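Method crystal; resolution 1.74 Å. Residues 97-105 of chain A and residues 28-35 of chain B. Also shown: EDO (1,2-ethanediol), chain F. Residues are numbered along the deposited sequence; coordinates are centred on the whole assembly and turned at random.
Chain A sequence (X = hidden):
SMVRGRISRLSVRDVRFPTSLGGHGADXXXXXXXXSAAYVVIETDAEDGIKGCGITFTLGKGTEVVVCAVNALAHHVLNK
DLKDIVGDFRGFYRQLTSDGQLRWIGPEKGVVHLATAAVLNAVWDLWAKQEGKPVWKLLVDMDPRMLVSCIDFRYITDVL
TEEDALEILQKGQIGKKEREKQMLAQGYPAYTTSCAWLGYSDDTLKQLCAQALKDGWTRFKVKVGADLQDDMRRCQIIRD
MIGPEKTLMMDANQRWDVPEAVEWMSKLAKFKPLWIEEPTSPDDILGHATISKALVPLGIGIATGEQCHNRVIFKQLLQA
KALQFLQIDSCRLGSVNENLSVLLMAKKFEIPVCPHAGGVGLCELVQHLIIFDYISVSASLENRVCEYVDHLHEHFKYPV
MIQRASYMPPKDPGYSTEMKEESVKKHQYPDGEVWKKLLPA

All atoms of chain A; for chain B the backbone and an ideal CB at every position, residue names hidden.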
# COMPACT_ATOMS: atom_id res chain seq x y z
N THR A 97 -11.91 -6.87 1.03
CA THR A 97 -10.58 -6.57 0.46
C THR A 97 -10.57 -6.43 -1.08
O THR A 97 -9.57 -5.95 -1.64
CB THR A 97 -9.58 -7.70 0.88
OG1 THR A 97 -10.07 -8.92 0.35
CG2 THR A 97 -9.32 -7.77 2.38
N SER A 98 -11.63 -6.94 -1.77
CA SER A 98 -11.75 -6.83 -3.22
C SER A 98 -13.10 -6.21 -3.58
O SER A 98 -13.73 -6.62 -4.56
CB SER A 98 -11.53 -8.17 -3.90
OG SER A 98 -11.18 -7.97 -5.26
N ASP A 99 -13.53 -5.20 -2.81
CA ASP A 99 -14.75 -4.43 -3.16
C ASP A 99 -14.47 -3.78 -4.55
O ASP A 99 -13.41 -3.19 -4.71
CB ASP A 99 -15.00 -3.38 -2.05
CG ASP A 99 -16.17 -2.44 -2.34
OD1 ASP A 99 -16.07 -1.66 -3.29
OD2 ASP A 99 -17.13 -2.44 -1.55
N GLY A 100 -15.34 -3.97 -5.56
CA GLY A 100 -15.11 -3.51 -6.93
C GLY A 100 -14.70 -2.05 -7.07
O GLY A 100 -13.98 -1.71 -8.00
N GLN A 101 -15.10 -1.18 -6.09
CA GLN A 101 -14.66 0.21 -6.12
C GLN A 101 -13.60 0.50 -5.04
O GLN A 101 -12.58 1.11 -5.36
CB GLN A 101 -15.84 1.19 -5.96
CG GLN A 101 -16.82 1.10 -7.14
CD GLN A 101 -17.90 2.15 -7.13
OE1 GLN A 101 -18.03 2.96 -6.22
NE2 GLN A 101 -18.71 2.18 -8.17
N LEU A 102 -13.85 0.08 -3.75
CA LEU A 102 -12.92 0.41 -2.67
C LEU A 102 -11.55 -0.22 -2.86
O LEU A 102 -10.57 0.33 -2.37
CB LEU A 102 -13.48 -0.01 -1.28
CG LEU A 102 -14.56 0.88 -0.71
CD1 LEU A 102 -15.21 0.23 0.55
CD2 LEU A 102 -14.03 2.28 -0.38
N ARG A 103 -11.44 -1.35 -3.58
CA ARG A 103 -10.11 -1.97 -3.71
C ARG A 103 -9.12 -1.02 -4.47
O ARG A 103 -7.91 -1.11 -4.27
CB ARG A 103 -10.22 -3.35 -4.44
CG ARG A 103 -10.49 -3.21 -5.95
CD ARG A 103 -10.73 -4.57 -6.65
NE ARG A 103 -9.72 -5.57 -6.25
CZ ARG A 103 -8.48 -5.64 -6.73
NH1 ARG A 103 -8.06 -4.74 -7.63
NH2 ARG A 103 -7.66 -6.59 -6.33
N TRP A 104 -9.65 -0.09 -5.26
CA TRP A 104 -8.79 0.84 -6.01
C TRP A 104 -7.95 1.69 -5.05
O TRP A 104 -6.85 2.09 -5.41
CB TRP A 104 -9.66 1.79 -6.87
CG TRP A 104 -8.85 2.59 -7.87
CD1 TRP A 104 -8.42 3.88 -7.73
CD2 TRP A 104 -8.40 2.15 -9.15
NE1 TRP A 104 -7.70 4.26 -8.84
CE2 TRP A 104 -7.70 3.23 -9.74
CE3 TRP A 104 -8.52 0.94 -9.86
CZ2 TRP A 104 -7.05 3.11 -10.97
CZ3 TRP A 104 -7.93 0.84 -11.11
CH2 TRP A 104 -7.24 1.93 -11.68
N ILE A 105 -8.49 1.97 -3.85
CA ILE A 105 -7.74 2.81 -2.91
C ILE A 105 -6.67 2.01 -2.11
O ILE A 105 -5.93 2.61 -1.33
CB ILE A 105 -8.60 3.70 -2.04
CG1 ILE A 105 -9.40 2.88 -1.01
CG2 ILE A 105 -9.48 4.67 -2.93
CD1 ILE A 105 -10.15 3.84 0.09
N UNK B 28 -12.65 -7.09 -15.74
CA UNK B 28 -12.89 -8.37 -15.05
C UNK B 28 -12.83 -8.24 -13.50
O UNK B 28 -13.36 -9.11 -12.78
CB UNK B 28 -11.86 -9.40 -15.52
N UNK B 29 -12.08 -7.23 -13.00
CA UNK B 29 -11.90 -7.01 -11.57
C UNK B 29 -12.85 -5.92 -11.02
O UNK B 29 -13.48 -6.12 -9.96
CB UNK B 29 -10.45 -6.62 -11.29
N UNK B 30 -12.88 -4.76 -11.67
CA UNK B 30 -13.73 -3.60 -11.34
C UNK B 30 -14.94 -3.61 -12.32
O UNK B 30 -14.83 -3.16 -13.45
CB UNK B 30 -12.94 -2.29 -11.44
N UNK B 31 -16.00 -4.26 -11.91
CA UNK B 31 -17.12 -4.53 -12.81
C UNK B 31 -18.14 -3.36 -12.88
O UNK B 31 -19.07 -3.45 -13.68
CB UNK B 31 -17.83 -5.81 -12.36
N UNK B 32 -18.04 -2.33 -11.99
CA UNK B 32 -19.06 -1.25 -11.95
C UNK B 32 -18.45 0.11 -11.48
O UNK B 32 -18.96 0.74 -10.53
CB UNK B 32 -20.20 -1.65 -11.02
N UNK B 33 -17.35 0.58 -12.11
CA UNK B 33 -16.70 1.77 -11.55
C UNK B 33 -17.50 3.03 -11.84
O UNK B 33 -18.13 3.15 -12.88
CB UNK B 33 -15.28 1.92 -12.11
N UNK B 34 -17.41 3.99 -10.92
CA UNK B 34 -17.89 5.35 -11.08
C UNK B 34 -16.61 6.20 -11.06
O UNK B 34 -16.07 6.50 -9.99
CB UNK B 34 -18.89 5.75 -9.99
N UNK B 35 -16.10 6.53 -12.24
CA UNK B 35 -14.87 7.32 -12.36
C UNK B 35 -15.00 8.59 -11.54
O UNK B 35 -15.90 9.42 -11.75
CB UNK B 35 -14.57 7.66 -13.82
C1 EDO F . -24.10 5.17 -9.55
O1 EDO F . -23.27 4.50 -8.62
C2 EDO F . -25.55 4.92 -9.09
O2 EDO F . -25.66 5.44 -7.76

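Position 28 lies at the far end of the stretch, and its ideal CB has no atom of the chain A stretch within 5.5 Å. Nothing visible discriminates between side chains here. The residue is A28(B), which makes no contact with the other stretch.

At position 29 the CA-to-CB bond points sideways, with phi/psi of -98/-51. The ideal CB sits 4.8 Å from R103(A) NH1, and the hydroxyl of S98(A) lies beyond, already accepting from R103(A) NE (NE to OG, 3.0 Å). A fairly long side chain is needed to reach this ground; methionine, leucine or glutamine would all be plausible. The residue is M29(B). With chi1 at -172° (t) and chi2 and chi3 both p, it brings CG over one face of the guanidinium, 3.5 Å from R103(A) NH1, and SD to 3.8 Å from S98(A) OG.

Position 30 comes close to chain A: its CA is 4.6 Å from the CA of G100(A), one of two register pairs, and its ideal CB is 3.6 Å from G100(A) O. The bond points sideways, but R103(A) offers a donor and W104(A) a ring edge. The ideal CB is 6.7 Å from R103(A) NH1, so an acceptor well out along the side chain is favoured, and a flat one could also meet the indole; histidine or glutamine would suit. The residue is H30(B), chi1 -41° (m). R103(A) NH1 donates to H30(B) NE2 at 3.3 Å and 153°, so this nitrogen acts as an acceptor. The six-membered ring of W104(A) turns its edge toward the imidazole face, with centroids 5.4 Å apart and planes at 78°. At the imidazole's own edge, CD2 of H30(B) comes within 3.4 Å of G100(A) O.

Position 31 points sideways, with no atom of the chain A stretch within 5.5 Å of its ideal CB, so many residues would fit. It is T31(B), chi1 p, essentially outside the contact.

At position 32, phi/psi is -150/52 and the ideal CB is 5.0 Å from Q101(A) NE2. The stronger visible cue is the backbone carbonyl, which accepts from that amide: Q101(A) NE2 to the O of position 32 is 2.8 Å at 156°. Since the main chain supplies the acceptor, many side chains would be tolerated, small polar ones among them. The residue is D32(B), whose OD1 approaches Q101(A) CG at 4.0 Å. A water accepts from D32(B) N (3.1 Å) and donates weakly to G100(A) O (2.9 Å).

Position 33 has phi -74°, compatible with proline, although its sideways ideal CB, 5.2 Å from Q101(A) NE2, demands little. P33(B) places its CA 4.0 Å from Q101(A) NE2.

At position 34 the ideal CB is 4.0 Å from Q101(A) NE2, so a short acceptor such as aspartate or asparagine is indicated. D34(B) takes a weak hydrogen bond from Q101(A) NE2 to OD2, 3.2 Å. OD2 also accepts from EDO O1 (2.6 Å) and from a water (2.7 Å) that donates to Q101(A) OE1 (2.5 Å).

Position 35 is out of reach and unconstrained; it is Y35(B).

Chain B 28-35: AMHTDPDY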
# COMPACT_ATOMS: atom_id res chain seq x y z
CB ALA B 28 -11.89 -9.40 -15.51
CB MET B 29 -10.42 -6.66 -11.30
CG MET B 29 -10.07 -6.60 -9.81
SD MET B 29 -10.15 -8.22 -8.96
CE MET B 29 -8.44 -8.82 -9.29
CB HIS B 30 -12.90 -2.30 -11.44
CG HIS B 30 -11.51 -2.48 -10.87
ND1 HIS B 30 -10.44 -2.79 -11.69
CD2 HIS B 30 -11.10 -2.47 -9.58
CE1 HIS B 30 -9.37 -2.89 -10.89
NE2 HIS B 30 -9.72 -2.73 -9.61
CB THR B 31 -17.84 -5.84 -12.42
OG1 THR B 31 -18.65 -5.60 -11.28
CG2 THR B 31 -16.88 -7.06 -12.24
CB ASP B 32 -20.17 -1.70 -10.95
CG ASP B 32 -19.78 -1.86 -9.46
OD1 ASP B 32 -18.52 -1.88 -9.14
OD2 ASP B 32 -20.70 -1.91 -8.61
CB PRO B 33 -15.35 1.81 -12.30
CG PRO B 33 -15.64 1.15 -13.62
CD PRO B 33 -16.55 0.01 -13.22
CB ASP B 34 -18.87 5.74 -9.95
CG ASP B 34 -20.21 5.04 -10.08
OD1 ASP B 34 -20.73 4.99 -11.19
OD2 ASP B 34 -20.74 4.56 -9.03
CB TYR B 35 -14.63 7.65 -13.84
CG TYR B 35 -14.13 6.50 -14.69
CD1 TYR B 35 -14.02 5.21 -14.17
CD2 TYR B 35 -13.78 6.70 -16.02
CE1 TYR B 35 -13.56 4.14 -14.96
CE2 TYR B 35 -13.29 5.65 -16.81
CZ TYR B 35 -13.14 4.38 -16.26
OH TYR B 35 -12.68 3.35 -17.03
O HOH W 1 -15.90 -1.22 -10.08
O HOH W 2 -20.05 4.45 -6.47
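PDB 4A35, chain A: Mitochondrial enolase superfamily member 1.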